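PDB 5JM8: aerobactin synthase IucA from Klebsiella pneumoniae subsp. pneumoniae, which catalyses an ATP-dependent condensation in the assembly of the siderophore aerobactin, as an NRPS-independent siderophore (NIS) synthetase. Local coordinates for residues G300-R305 with A469-T474. Residues are numbered along the deposited sequence; the frame is centred on the assembly and turned at random.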
ATOM      1  N   GLY A 300     -20.193  18.646  22.851  1.00 25.81           N
ATOM      2  CA  GLY A 300     -19.257  18.485  21.756  1.00 24.58           C
ATOM      3  C   GLY A 300     -19.291  19.692  20.843  1.00 25.11           C
ATOM      4  O   GLY A 300     -18.251  20.190  20.414  1.00 24.69           O
ATOM      5  N   MET A 301     -20.498  20.160  20.546  1.00 23.73           N
ATOM      6  CA  MET A 301     -20.680  21.357  19.735  1.00 27.50           C
ATOM      7  C   MET A 301     -20.046  22.555  20.426  1.00 29.13           C
ATOM      8  O   MET A 301     -19.354  23.357  19.799  1.00 30.46           O
ATOM      9  CB  MET A 301     -22.168  21.626  19.489  1.00 29.99           C
ATOM     10  CG  MET A 301     -22.887  20.556  18.681  1.00 29.53           C
ATOM     11  SD  MET A 301     -22.217  20.310  17.027  1.00 26.69           S
ATOM     12  CE  MET A 301     -22.384  21.944  16.314  1.00 24.87           C
ATOM     13  N   ARG A 302     -20.294  22.663  21.727  1.00 28.17           N
ATOM     14  CA  ARG A 302     -19.776  23.757  22.539  1.00 25.90           C
ATOM     15  C   ARG A 302     -18.256  23.829  22.459  1.00 27.02           C
ATOM     16  O   ARG A 302     -17.681  24.899  22.256  1.00 28.76           O
ATOM     17  CB  ARG A 302     -20.223  23.585  23.993  1.00 25.93           C
ATOM     18  CG  ARG A 302     -19.731  24.667  24.942  1.00 26.61           C
ATOM     19  CD  ARG A 302     -20.393  24.554  26.305  1.00 27.28           C
ATOM     20  NE  ARG A 302     -21.849  24.631  26.203  1.00 28.16           N
ATOM     21  CZ  ARG A 302     -22.692  23.649  26.515  1.00 32.36           C
ATOM     22  NH1 ARG A 302     -22.251  22.486  26.982  1.00 33.36           N
ATOM     23  NH2 ARG A 302     -23.996  23.839  26.370  1.00 34.35           N
ATOM     24  N   LEU A 303     -17.611  22.679  22.614  1.00 23.63           N
ATOM     25  CA  LEU A 303     -16.159  22.595  22.533  1.00 26.18           C
ATOM     26  C   LEU A 303     -15.681  22.855  21.107  1.00 24.84           C
ATOM     27  O   LEU A 303     -14.624  23.449  20.896  1.00 26.19           O
ATOM     28  CB  LEU A 303     -15.680  21.222  23.018  1.00 24.46           C
ATOM     29  CG  LEU A 303     -14.168  20.986  23.085  1.00 24.93           C
ATOM     30  CD1 LEU A 303     -13.503  21.952  24.056  1.00 24.75           C
ATOM     31  CD2 LEU A 303     -13.873  19.546  23.477  1.00 20.25           C
ATOM     32  N   ALA A 304     -16.466  22.412  20.129  1.00 23.21           N
ATOM     33  CA  ALA A 304     -16.101  22.572  18.725  1.00 22.11           C
ATOM     34  C   ALA A 304     -16.161  24.037  18.296  1.00 27.80           C
ATOM     35  O   ALA A 304     -15.287  24.513  17.573  1.00 28.30           O
ATOM     36  CB  ALA A 304     -17.007  21.728  17.848  1.00 21.94           C
ATOM     37  N   ARG A 305     -17.199  24.745  18.733  1.00 24.05           N
ATOM     38  CA  ARG A 305     -17.325  26.173  18.452  1.00 26.27           C
ATOM     39  C   ARG A 305     -16.241  26.957  19.179  1.00 28.15           C
ATOM     40  O   ARG A 305     -15.740  27.964  18.678  1.00 32.45           O
ATOM     41  CB  ARG A 305     -18.701  26.689  18.870  1.00 26.22           C
ATOM     42  CG  ARG A 305     -19.844  26.152  18.039  1.00 26.37           C
ATOM     43  CD  ARG A 305     -21.162  26.763  18.462  1.00 27.64           C
ATOM     44  NE  ARG A 305     -22.277  26.217  17.698  1.00 27.83           N
ATOM     45  CZ  ARG A 305     -22.616  26.622  16.479  1.00 28.19           C
ATOM     46  NH1 ARG A 305     -21.922  27.580  15.873  1.00 28.41           N
ATOM     47  NH2 ARG A 305     -23.649  26.065  15.863  1.00 28.39           N
ATOM     48  N   ALA A 469     -22.460  27.754  30.487  1.00 36.70           N
ATOM     49  CA  ALA A 469     -22.413  26.346  30.105  1.00 34.40           C
ATOM     50  C   ALA A 469     -22.774  25.440  31.264  1.00 33.54           C
ATOM     51  O   ALA A 469     -22.411  25.695  32.413  1.00 31.35           O
ATOM     52  CB  ALA A 469     -21.035  25.972  29.580  1.00 29.68           C
ATOM     53  N   GLU A 470     -23.487  24.372  30.940  1.00 30.51           N
ATOM     54  CA  GLU A 470     -23.901  23.392  31.926  1.00 30.45           C
ATOM     55  C   GLU A 470     -22.701  22.610  32.454  1.00 29.40           C
ATOM     56  O   GLU A 470     -22.656  22.245  33.632  1.00 29.62           O
ATOM     57  CB  GLU A 470     -24.942  22.453  31.312  1.00 31.81           C
ATOM     58  CG  GLU A 470     -24.988  21.058  31.906  1.00 32.63           C
ATOM     59  CD  GLU A 470     -24.022  20.087  31.243  1.00 32.20           C
ATOM     60  OE1 GLU A 470     -23.820  20.171  30.012  1.00 27.64           O
ATOM     61  OE2 GLU A 470     -23.474  19.230  31.965  1.00 34.58           O
ATOM     62  N   ASN A 471     -21.729  22.359  31.581  1.00 28.33           N
ATOM     63  CA  ASN A 471     -20.526  21.629  31.967  1.00 28.32           C
ATOM     64  C   ASN A 471     -19.461  22.579  32.512  1.00 30.19           C
ATOM     65  O   ASN A 471     -18.338  22.635  32.013  1.00 29.95           O
ATOM     66  CB  ASN A 471     -19.975  20.815  30.786  1.00 26.10           C
ATOM     67  CG  ASN A 471     -19.879  21.620  29.506  1.00 26.08           C
ATOM     68  OD1 ASN A 471     -20.568  22.624  29.338  1.00 27.04           O
ATOM     69  ND2 ASN A 471     -19.029  21.173  28.588  1.00 25.05           N
ATOM     70  N   VAL A 472     -19.842  23.337  33.538  1.00 34.38           N
ATOM     71  CA  VAL A 472     -18.900  24.139  34.310  1.00 33.46           C
ATOM     72  C   VAL A 472     -18.593  23.418  35.615  1.00 34.92           C
ATOM     73  O   VAL A 472     -19.489  22.861  36.249  1.00 34.51           O
ATOM     74  CB  VAL A 472     -19.440  25.555  34.622  1.00 30.44           C
ATOM     75  CG1 VAL A 472     -19.433  26.421  33.369  1.00 30.53           C
ATOM     76  CG2 VAL A 472     -20.842  25.490  35.229  1.00 31.46           C
ATOM     77  N   PHE A 473     -17.322  23.429  36.007  1.00 34.77           N
ATOM     78  CA  PHE A 473     -16.877  22.728  37.209  1.00 34.10           C
ATOM     79  C   PHE A 473     -16.424  23.681  38.305  1.00 36.37           C
ATOM     80  O   PHE A 473     -15.790  24.701  38.040  1.00 41.90           O
ATOM     81  CB  PHE A 473     -15.728  21.769  36.876  1.00 31.89           C
ATOM     82  CG  PHE A 473     -16.170  20.375  36.513  1.00 34.58           C
ATOM     83  CD1 PHE A 473     -17.491  20.098  36.188  1.00 38.41           C
ATOM     84  CD2 PHE A 473     -15.256  19.338  36.499  1.00 35.31           C
ATOM     85  CE1 PHE A 473     -17.886  18.812  35.854  1.00 40.04           C
ATOM     86  CE2 PHE A 473     -15.643  18.053  36.166  1.00 37.11           C
ATOM     87  CZ  PHE A 473     -16.960  17.790  35.846  1.00 39.27           C
ATOM     88  N   THR A 474     -16.758  23.333  39.541  1.00 34.53           N
ATOM     89  CA  THR A 474     -16.214  24.025  40.695  1.00 30.73           C
ATOM     90  C   THR A 474     -14.803  23.517  40.946  1.00 33.72           C
ATOM     91  O   THR A 474     -14.359  22.548  40.329  1.00 29.20           O
ATOM     92  CB  THR A 474     -17.063  23.805  41.956  1.00 34.25           C
ATOM     93  OG1 THR A 474     -17.023  22.422  42.328  1.00 34.34           O
ATOM     94  CG2 THR A 474     -18.505  24.231  41.718  1.00 38.13           C
TER
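Asn471 OD1 lies 2.9 Å from Arg302 NH1, reaching the guanidinium obliquely, with the amide and guanidinium planes turned 58° apart. The same oxygen is 3.6 Å from Arg302 CD, the two side chains running past one another in opposite senses. Arg302 leaves helix 294-306 extended and then bends at chi3 (-58°), which lays the guanidinium against Ala469 and Asn471, in the loop between helices 458-462 and 475-500. The contact thus joins the IucA/IucC family region to the FhuF-like one, the Asn471 side chain being about 13 Å from the bound ATP. Ala469 packs beneath that bend: its CB touches Arg302 CD at 3.6 Å and lies over one face of the guanidinium. Glu470 OE1 adds a more distant charge, 4.1 Å from Arg302 NH1, too far for a salt bridge. The stronger ion pairs are Arg302 NE with Glu466 and Glu470 OE2 with Arg299, one helical turn back. Asn471 forms the centre of an inverse gamma turn, and its ND2 donates to the backbone carbonyl of Ser451 in strand 451-453, fixing how the amide is rotated. With ND2 committed there, OD1 faces the arginine, whose charge the carboxylates of Glu466 and Glu470 probably balance.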